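Local coordinates for protein bradyzoite pseudokinase 1 (Toxoplasma gondii, PDB 6M7Z) that is a divergent pseudokinase, probably of a kinase family that regulates membrane ultrastructure in the parasitophorous vacuole, at residues 23-28 against 97-102; 65-70 against 111-116; 152-157 against 289-294. All coordinates share one frame; numbering follows the deposited sequence.

In the fold
Contacts 1 and 2 both belong to the amino-terminal lobe of this kinase-like fold and touch each other, whereas contact 3 lies on the opposite side of the chain's centre, about 30 Å from either between centres. Contact 1 is partly buried and joins the loop after helix 14-23 to the later part of helix 88-101; an arginine lies against apolar atoms there. Contact 2, also partly buried, sets leucines against the start of strand 114-117, next to a small polar network. The two meet through the salt bridge of R99 with E115. Contact 3 is the buried one, a wholly apolar helix-to-helix junction in the carboxy-terminal lobe.

Contact 1: residues 23-28 against 97-102; sequences ELPDID and LYREIL
R99 reaches out from helix 88-101 and lays one face of its guanidinium against L24. The touching branch is the methyl CD2 of L24, which stands 3.5 Å above the guanidinium plane and toward its rim, so that it covers the NE end more than the two terminal nitrogens. The same methyl lies 3.6 Å from R99 CD, and the leucine branch therefore spans the join between the aliphatic and charged parts of the arginine. R99 CG sits beside the backbone N (chi1 -69°), the chain runs on extended at chi2, and a bend at chi3 (77°) turns the guanidinium across L24. P25 and R99 point at each other from opposite directions. The proline ring carbon CD is 3.8 Å from R99 NH2 and slightly farther from NH1, and it meets the group obliquely. No hydrogen bond crosses between the two segments, so the arginine is gripped here by van der Waals contact while its charge is answered by another residue: NH1 forms a salt bridge with E115 on strand 114-117. In the fold, helix 88-101 probably corresponds to the kinase helix C, by its place between strands 76-82 and 114-117. The loop leading out of helix 14-23 lies along it, at V92 and R99, and beside the edge strand 114-117. L24, buried, packs on V92, and P25 rests on Y116 while its backbone bonds to R117. A wider pi-type turn runs through 97-101, where L97 O accepts from both I101 N and L102 N, at 3.0 Å and 2.9 Å respectively. Beside the arginine, E100 OE2 bonds to Y20 OH, which also receives a weak hydrogen bond from R99 NE.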
loop_
_atom_site.group_PDB
_atom_site.type_symbol
_atom_site.label_atom_id
_atom_site.label_comp_id
_atom_site.label_asym_id
_atom_site.label_seq_id
_atom_site.Cartn_x
_atom_site.Cartn_y
_atom_site.Cartn_z
ATOM N N GLU A 23 12.796 11.411 -17.941
ATOM C CA GLU A 23 11.658 10.950 -18.752
ATOM C C GLU A 23 10.303 11.211 -18.073
ATOM O O GLU A 23 9.288 11.127 -18.735
ATOM C CB GLU A 23 11.794 9.454 -19.068
ATOM C CG GLU A 23 12.760 9.193 -20.225
ATOM C CD GLU A 23 12.778 7.804 -20.829
ATOM O OE1 GLU A 23 12.465 6.835 -20.119
ATOM O OE2 GLU A 23 13.117 7.706 -22.016
ATOM N N LEU A 24 10.265 11.448 -16.755
ATOM C CA LEU A 24 8.985 11.690 -16.052
ATOM C C LEU A 24 8.401 13.020 -16.505
ATOM O O LEU A 24 9.125 13.999 -16.617
ATOM C CB LEU A 24 9.187 11.739 -14.539
ATOM C CG LEU A 24 9.425 10.406 -13.846
ATOM C CD1 LEU A 24 9.672 10.633 -12.361
ATOM C CD2 LEU A 24 8.273 9.439 -14.113
ATOM N N PRO A 25 7.070 13.103 -16.725
ATOM C CA PRO A 25 6.443 14.352 -17.153
ATOM C C PRO A 25 6.443 15.448 -16.080
ATOM O O PRO A 25 6.419 15.146 -14.888
ATOM C CB PRO A 25 5.007 13.933 -17.503
ATOM C CG PRO A 25 4.766 12.690 -16.677
ATOM C CD PRO A 25 6.111 11.997 -16.598
ATOM N N ASP A 26 6.474 16.707 -16.534
ATOM C CA ASP A 26 6.470 17.869 -15.675
ATOM C C ASP A 26 5.098 18.038 -15.016
ATOM O O ASP A 26 4.075 17.629 -15.542
ATOM C CB ASP A 26 6.787 19.152 -16.441
ATOM C CG ASP A 26 8.246 19.321 -16.824
ATOM O OD1 ASP A 26 9.095 18.523 -16.386
ATOM O OD2 ASP A 26 8.537 20.293 -17.538
ATOM N N ILE A 27 5.125 18.685 -13.851
ATOM C CA ILE A 27 3.984 19.253 -13.199
ATOM C C ILE A 27 4.332 20.723 -12.952
ATOM O O ILE A 27 5.518 21.051 -12.745
ATOM C CB ILE A 27 3.666 18.488 -11.900
ATOM C CG1 ILE A 27 2.419 19.026 -11.195
ATOM C CG2 ILE A 27 4.853 18.480 -10.948
ATOM C CD1 ILE A 27 1.970 18.133 -10.029
ATOM N N ASP A 28 3.312 21.587 -12.992
ATOM C CA ASP A 28 3.480 23.023 -12.800
ATOM C C ASP A 28 3.271 23.340 -11.318
ATOM O O ASP A 28 2.128 23.269 -10.823
ATOM C CB ASP A 28 2.533 23.827 -13.697
ATOM C CG ASP A 28 2.831 25.317 -13.772
ATOM O OD1 ASP A 28 3.711 25.802 -13.006
ATOM O OD2 ASP A 28 2.180 25.984 -14.598
ATOM N N LEU A 97 8.326 1.520 -10.558
ATOM C CA LEU A 97 7.495 0.339 -10.307
ATOM C C LEU A 97 6.091 0.554 -10.872
ATOM O O LEU A 97 5.575 -0.319 -11.546
ATOM C CB LEU A 97 7.387 0.036 -8.813
ATOM C CG LEU A 97 8.634 -0.491 -8.118
ATOM C CD1 LEU A 97 8.278 -0.933 -6.694
ATOM C CD2 LEU A 97 9.255 -1.666 -8.863
ATOM N N TYR A 98 5.487 1.709 -10.590
ATOM C CA TYR A 98 4.098 1.952 -10.995
ATOM C C TYR A 98 3.978 2.002 -12.518
ATOM O O TYR A 98 2.992 1.501 -13.047
ATOM C CB TYR A 98 3.520 3.208 -10.328
ATOM C CG TYR A 98 2.911 2.927 -8.977
ATOM C CD1 TYR A 98 1.698 2.272 -8.874
ATOM C CD2 TYR A 98 3.548 3.289 -7.803
ATOM C CE1 TYR A 98 1.116 2.003 -7.646
ATOM C CE2 TYR A 98 2.982 3.028 -6.566
ATOM C CZ TYR A 98 1.753 2.387 -6.481
ATOM O OH TYR A 98 1.181 2.124 -5.265
ATOM N N ARG A 99 4.981 2.574 -13.204
ATOM C CA ARG A 99 4.894 2.825 -14.654
ATOM C C ARG A 99 5.332 1.602 -15.481
ATOM O O ARG A 99 4.814 1.406 -16.576
ATOM C CB ARG A 99 5.750 4.035 -15.031
ATOM C CG ARG A 99 5.201 5.356 -14.512
ATOM C CD ARG A 99 6.239 6.466 -14.554
ATOM N NE ARG A 99 6.426 6.996 -15.893
ATOM C CZ ARG A 99 5.644 7.908 -16.465
ATOM N NH1 ARG A 99 4.557 8.354 -15.854
ATOM N NH2 ARG A 99 5.949 8.364 -17.664
ATOM N N GLU A 100 6.292 0.810 -14.980
ATOM C CA GLU A 100 6.959 -0.200 -15.788
ATOM C C GLU A 100 6.698 -1.631 -15.291
ATOM O O GLU A 100 6.936 -2.552 -16.049
ATOM C CB GLU A 100 8.472 0.015 -15.805
ATOM C CG GLU A 100 8.899 1.420 -16.164
ATOM C CD GLU A 100 8.429 1.950 -17.519
ATOM O OE1 GLU A 100 8.244 1.143 -18.450
ATOM O OE2 GLU A 100 8.255 3.182 -17.645
ATOM N N ILE A 101 6.256 -1.841 -14.050
ATOM C CA ILE A 101 6.278 -3.195 -13.476
ATOM C C ILE A 101 4.904 -3.640 -12.957
ATOM O O ILE A 101 4.513 -4.785 -13.157
ATOM C CB ILE A 101 7.370 -3.291 -12.396
ATOM C CG1 ILE A 101 8.734 -3.045 -13.046
ATOM C CG2 ILE A 101 7.293 -4.628 -11.657
ATOM C CD1 ILE A 101 9.914 -3.615 -12.274
ATOM N N LEU A 102 4.172 -2.753 -12.287
ATOM C CA LEU A 102 2.875 -3.090 -11.753
ATOM C C LEU A 102 1.830 -2.893 -12.846
ATOM O O LEU A 102 1.856 -1.891 -13.560
ATOM C CB LEU A 102 2.591 -2.210 -10.531
ATOM C CG LEU A 102 3.619 -2.291 -9.405
ATOM C CD1 LEU A 102 3.343 -1.200 -8.372
ATOM C CD2 LEU A 102 3.622 -3.689 -8.770
#

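Contact 2: residues 65-70 against 111-116; sequences LSLTPE and PSLGEY
L65 drives a single methyl, CD2, into the angle between the backbone of L113 and the ring of Y116, and this is where the contact is tight. CD2 lies 3.7 Å from L113 O and 3.8 Å from Y116 CE1, with Y116 OH at a similar range, so the methyl sits beside one side of the phenol and approaches the ring obliquely. The leucine's CG is set beside the backbone N (chi1 -59°); chi2 near 180° sends CD1 on along the chain and turns CD2 off to the side, where L113 O and Y116 lie. G114, at phi 148°, has no side chain to stand between the L65 methyl and the Y116 ring. Farther along, the packing is looser: L67 and L113 cross at about a right angle, and their closest methyls, L67 CD2 and L113 CD1, are 4.2 Å apart. V76 of strand 76-82 backs both of them. The setting is the amino-terminal lobe sheet of a kinase-like fold that probably lacks the glycine-rich loop; strand 114-117 is an outermost strand, paired with strand 121-127. Helices 59-65 and 69-74 intervene between strands 50-54 and 76-82. Between those helices the chain turns sharply. The first ends in a Schellman motif at exposed S66, and exposed T68 is the N-cap of the second; this is the solvent side. On the strand side, S112 OG accepts from G114 N at 3.1 Å in an ST turn and donates to E115 OE2 in a short 2.5 Å bond that arrives on the anti side of the carboxylate. With two bonds on one hydroxyl, this buried serine links the E115 carboxylate to the ST turn that leads into the strand, and R105 NH1 bonds to S112 O.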
loop_
_atom_site.group_PDB
_atom_site.type_symbol
_atom_site.label_atom_id
_atom_site.label_comp_id
_atom_site.label_asym_id
_atom_site.label_seq_id
_atom_site.Cartn_x
_atom_site.Cartn_y
_atom_site.Cartn_z
ATOM N N LEU A 65 -4.811 15.205 -13.732
ATOM C CA LEU A 65 -5.014 13.797 -13.351
ATOM C C LEU A 65 -6.227 13.187 -14.093
ATOM O O LEU A 65 -6.480 12.006 -13.971
ATOM C CB LEU A 65 -5.185 13.709 -11.829
ATOM C CG LEU A 65 -4.005 14.243 -10.990
ATOM C CD1 LEU A 65 -4.256 14.099 -9.502
ATOM C CD2 LEU A 65 -2.661 13.586 -11.333
ATOM N N SER A 66 -6.984 13.998 -14.823
ATOM C CA SER A 66 -8.246 13.573 -15.455
ATOM C C SER A 66 -9.161 12.920 -14.416
ATOM O O SER A 66 -9.655 11.824 -14.646
ATOM C CB SER A 66 -8.022 12.617 -16.600
ATOM O OG SER A 66 -7.260 13.218 -17.621
ATOM N N LEU A 67 -9.376 13.594 -13.284
ATOM C CA LEU A 67 -10.231 13.048 -12.225
ATOM C C LEU A 67 -11.700 13.056 -12.682
ATOM O O LEU A 67 -12.181 14.053 -13.190
ATOM C CB LEU A 67 -10.066 13.859 -10.933
ATOM C CG LEU A 67 -8.674 13.855 -10.288
ATOM C CD1 LEU A 67 -8.688 14.605 -8.972
ATOM C CD2 LEU A 67 -8.149 12.437 -10.077
ATOM N N THR A 68 -12.387 11.930 -12.485
ATOM C CA THR A 68 -13.844 11.839 -12.597
ATOM C C THR A 68 -14.461 12.658 -11.466
ATOM O O THR A 68 -13.781 12.953 -10.493
ATOM C CB THR A 68 -14.318 10.377 -12.531
ATOM O OG1 THR A 68 -14.011 9.870 -11.228
ATOM C CG2 THR A 68 -13.687 9.501 -13.593
ATOM N N PRO A 69 -15.740 13.071 -11.547
ATOM C CA PRO A 69 -16.397 13.757 -10.432
ATOM C C PRO A 69 -16.387 12.941 -9.124
ATOM O O PRO A 69 -16.307 13.538 -8.041
ATOM C CB PRO A 69 -17.837 13.990 -10.923
ATOM C CG PRO A 69 -17.738 13.928 -12.437
ATOM C CD PRO A 69 -16.626 12.943 -12.725
ATOM N N GLU A 70 -16.455 11.602 -9.230
ATOM C CA GLU A 70 -16.365 10.707 -8.066
ATOM C C GLU A 70 -14.995 10.872 -7.387
ATOM O O GLU A 70 -14.911 11.035 -6.177
ATOM C CB GLU A 70 -16.575 9.243 -8.471
ATOM C CG GLU A 70 -18.021 8.881 -8.782
ATOM C CD GLU A 70 -18.400 7.424 -8.521
ATOM O OE1 GLU A 70 -19.276 6.884 -9.258
ATOM O OE2 GLU A 70 -17.833 6.830 -7.568
ATOM N N PRO A 111 -3.433 1.965 -5.982
ATOM C CA PRO A 111 -3.254 2.510 -7.323
ATOM C C PRO A 111 -2.592 3.896 -7.352
ATOM O O PRO A 111 -2.773 4.686 -6.430
ATOM C CB PRO A 111 -4.685 2.606 -7.885
ATOM C CG PRO A 111 -5.599 2.659 -6.662
ATOM C CD PRO A 111 -4.824 2.034 -5.526
ATOM N N SER A 112 -1.822 4.145 -8.416
ATOM C CA SER A 112 -1.275 5.461 -8.749
ATOM C C SER A 112 -2.229 6.187 -9.707
ATOM O O SER A 112 -2.729 5.570 -10.622
ATOM C CB SER A 112 0.090 5.325 -9.373
ATOM O OG SER A 112 0.516 6.580 -9.892
ATOM N N LEU A 113 -2.442 7.489 -9.496
ATOM C CA LEU A 113 -3.218 8.345 -10.407
ATOM C C LEU A 113 -2.295 9.147 -11.336
ATOM O O LEU A 113 -2.777 9.927 -12.144
ATOM C CB LEU A 113 -4.071 9.315 -9.587
ATOM C CG LEU A 113 -5.068 8.669 -8.634
ATOM C CD1 LEU A 113 -5.843 9.751 -7.871
ATOM C CD2 LEU A 113 -6.023 7.723 -9.375
ATOM N N GLY A 114 -0.980 8.970 -11.202
ATOM C CA GLY A 114 -0.003 9.702 -12.008
ATOM C C GLY A 114 1.285 9.975 -11.258
ATOM O O GLY A 114 1.268 10.194 -10.044
ATOM N N GLU A 115 2.396 9.971 -12.002
ATOM C CA GLU A 115 3.735 10.250 -11.473
ATOM C C GLU A 115 4.312 11.447 -12.231
ATOM O O GLU A 115 4.239 11.495 -13.437
ATOM C CB GLU A 115 4.649 9.028 -11.618
ATOM C CG GLU A 115 3.980 7.708 -11.256
ATOM C CD GLU A 115 2.997 7.136 -12.278
ATOM O OE1 GLU A 115 3.136 7.440 -13.495
ATOM O OE2 GLU A 115 2.103 6.373 -11.874
ATOM N N TYR A 116 4.892 12.403 -11.499
ATOM C CA TYR A 116 5.411 13.634 -12.085
ATOM C C TYR A 116 6.734 14.025 -11.419
ATOM O O TYR A 116 7.087 13.530 -10.375
ATOM C CB TYR A 116 4.385 14.762 -11.976
ATOM C CG TYR A 116 3.072 14.443 -12.637
ATOM C CD1 TYR A 116 2.095 13.733 -11.959
ATOM C CD2 TYR A 116 2.830 14.788 -13.964
ATOM C CE1 TYR A 116 0.893 13.400 -12.558
ATOM C CE2 TYR A 116 1.614 14.498 -14.569
ATOM C CZ TYR A 116 0.643 13.795 -13.866
ATOM O OH TYR A 116 -0.549 13.494 -14.467
#

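Contact 3: residues 152-157 against 289-294; sequences NMVAAL and EIMKDP
Segment 152-157 of helix 146-161 and the final turn of helix 287-291 approach to 7.6 Å between the CA atoms of V154 and M291, close enough for V154, I290 and M291 to fill the gap. V154 faces the other helix with both of its methyls. CG1 is anti to the backbone N (chi1 176°) and CG2 lies beside it, so the fork straddles I290 CG2, which is 3.8 Å from V154 CG2 and 3.9 Å from V154 CG1. The methyl of the isoleucine is thus seated between two branches of the valine, the side chains meeting at a slant. M291 works differently. It slides past V154 in the opposing direction, with its CG 4.0 Å from V154 CG1, and its extended chain beyond CG carries the terminal methyl on to the backbone of A155: CE lies 3.9 Å from A155 CA and 4.3 Å from A155 CB. The short A155 side chain lets CE come up to the backbone. By chain order and neighbours, helix 146-161 probably corresponds to helix E of a kinase carboxy-terminal lobe and helix 287-291 to its last conserved helix, just after an Arg-Pro pair; the central helix 230-248 closes a further side, with F241 touching V154. Helix 301-306 covers another flank, where F301 and E305 pack on M291, and I304 and E305 reach A155. No hydrogen bond passes between the two segments, and the touching groups are all apolar. The polar work is done just beyond, where the chain leaves the helix: the carboxylate of D293, although buried, is satisfied by a salt bridge from OD2 to K275 and a bond from L295 N to OD1.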
loop_
_atom_site.group_PDB
_atom_site.type_symbol
_atom_site.label_atom_id
_atom_site.label_comp_id
_atom_site.label_asym_id
_atom_site.label_seq_id
_atom_site.Cartn_x
_atom_site.Cartn_y
_atom_site.Cartn_z
ATOM N N ASN A 152 -8.097 -10.761 2.903
ATOM C CA ASN A 152 -7.826 -9.603 2.026
ATOM C C ASN A 152 -6.311 -9.299 2.052
ATOM O O ASN A 152 -5.681 -9.084 1.009
ATOM C CB ASN A 152 -8.730 -8.432 2.438
ATOM C CG ASN A 152 -8.824 -7.293 1.431
ATOM O OD1 ASN A 152 -7.842 -6.939 0.779
ATOM N ND2 ASN A 152 -10.000 -6.682 1.320
ATOM N N MET A 153 -5.713 -9.358 3.252
ATOM C CA MET A 153 -4.318 -9.015 3.440
ATOM C C MET A 153 -3.401 -10.070 2.806
ATOM O O MET A 153 -2.449 -9.703 2.084
ATOM C CB MET A 153 -3.982 -8.841 4.925
ATOM C CG MET A 153 -4.432 -7.497 5.496
ATOM S SD MET A 153 -4.667 -7.478 7.292
ATOM C CE MET A 153 -2.965 -7.594 7.837
ATOM N N VAL A 154 -3.687 -11.356 3.052
ATOM C CA VAL A 154 -2.926 -12.473 2.453
ATOM C C VAL A 154 -3.024 -12.399 0.922
ATOM O O VAL A 154 -2.037 -12.573 0.225
ATOM C CB VAL A 154 -3.415 -13.850 2.952
ATOM C CG1 VAL A 154 -2.697 -14.994 2.261
ATOM C CG2 VAL A 154 -3.277 -14.024 4.442
ATOM N N ALA A 155 -4.234 -12.169 0.413
ATOM C CA ALA A 155 -4.484 -12.145 -1.023
ATOM C C ALA A 155 -3.667 -11.023 -1.667
ATOM O O ALA A 155 -3.130 -11.192 -2.753
ATOM C CB ALA A 155 -5.958 -11.967 -1.308
ATOM N N ALA A 156 -3.616 -9.873 -0.986
ATOM C CA ALA A 156 -2.941 -8.691 -1.508
ATOM C C ALA A 156 -1.442 -8.993 -1.660
ATOM O O ALA A 156 -0.842 -8.703 -2.710
ATOM C CB ALA A 156 -3.196 -7.517 -0.611
ATOM N N LEU A 157 -0.867 -9.617 -0.629
ATOM C CA LEU A 157 0.541 -9.989 -0.630
ATOM C C LEU A 157 0.825 -10.987 -1.764
ATOM O O LEU A 157 1.813 -10.848 -2.492
ATOM C CB LEU A 157 0.907 -10.608 0.724
ATOM C CG LEU A 157 2.382 -10.971 0.896
ATOM C CD1 LEU A 157 3.270 -9.796 0.548
ATOM C CD2 LEU A 157 2.660 -11.428 2.311
ATOM N N GLU A 289 -0.395 -22.594 1.716
ATOM C CA GLU A 289 -0.786 -23.279 2.953
ATOM C C GLU A 289 -1.604 -22.338 3.844
ATOM O O GLU A 289 -2.602 -22.761 4.416
ATOM C CB GLU A 289 0.444 -23.809 3.687
ATOM C CG GLU A 289 1.143 -24.934 2.949
ATOM C CD GLU A 289 2.507 -25.301 3.499
ATOM O OE1 GLU A 289 3.262 -25.990 2.786
ATOM O OE2 GLU A 289 2.810 -24.897 4.632
ATOM N N ILE A 290 -1.195 -21.064 3.942
ATOM C CA ILE A 290 -1.924 -20.062 4.735
ATOM C C ILE A 290 -3.371 -19.958 4.228
ATOM O O ILE A 290 -4.296 -19.874 5.035
ATOM C CB ILE A 290 -1.217 -18.691 4.702
ATOM C CG1 ILE A 290 0.078 -18.702 5.515
ATOM C CG2 ILE A 290 -2.155 -17.570 5.151
ATOM C CD1 ILE A 290 1.030 -17.588 5.164
ATOM N N MET A 291 -3.552 -19.954 2.900
ATOM C CA MET A 291 -4.870 -19.774 2.282
ATOM C C MET A 291 -5.790 -20.977 2.557
ATOM O O MET A 291 -7.009 -20.844 2.463
ATOM C CB MET A 291 -4.738 -19.551 0.769
ATOM C CG MET A 291 -4.338 -18.132 0.408
ATOM S SD MET A 291 -4.437 -17.796 -1.366
ATOM C CE MET A 291 -4.624 -16.016 -1.374
ATOM N N LYS A 292 -5.221 -22.129 2.933
ATOM C CA LYS A 292 -6.012 -23.322 3.281
ATOM C C LYS A 292 -6.153 -23.475 4.803
ATOM O O LYS A 292 -6.565 -24.524 5.272
ATOM C CB LYS A 292 -5.370 -24.567 2.658
ATOM C CG LYS A 292 -5.742 -24.820 1.210
ATOM C CD LYS A 292 -4.704 -25.677 0.503
ATOM C CE LYS A 292 -4.840 -25.682 -1.004
ATOM N NZ LYS A 292 -3.560 -26.067 -1.638
ATOM N N ASP A 293 -5.837 -22.429 5.577
ATOM C CA ASP A 293 -5.976 -22.479 7.030
ATOM C C ASP A 293 -7.464 -22.546 7.374
ATOM O O ASP A 293 -8.299 -22.000 6.645
ATOM C CB ASP A 293 -5.260 -21.298 7.704
ATOM C CG ASP A 293 -5.202 -21.369 9.224
ATOM O OD1 ASP A 293 -6.163 -20.911 9.872
ATOM O OD2 ASP A 293 -4.195 -21.902 9.757
ATOM N N PRO A 294 -7.837 -23.247 8.477
ATOM C CA PRO A 294 -9.214 -23.270 8.974
ATOM C C PRO A 294 -9.951 -21.922 9.022
ATOM O O PRO A 294 -11.165 -21.885 8.825
ATOM C CB PRO A 294 -9.051 -23.789 10.409
ATOM C CG PRO A 294 -7.847 -24.710 10.338
ATOM C CD PRO A 294 -6.953 -24.123 9.269
#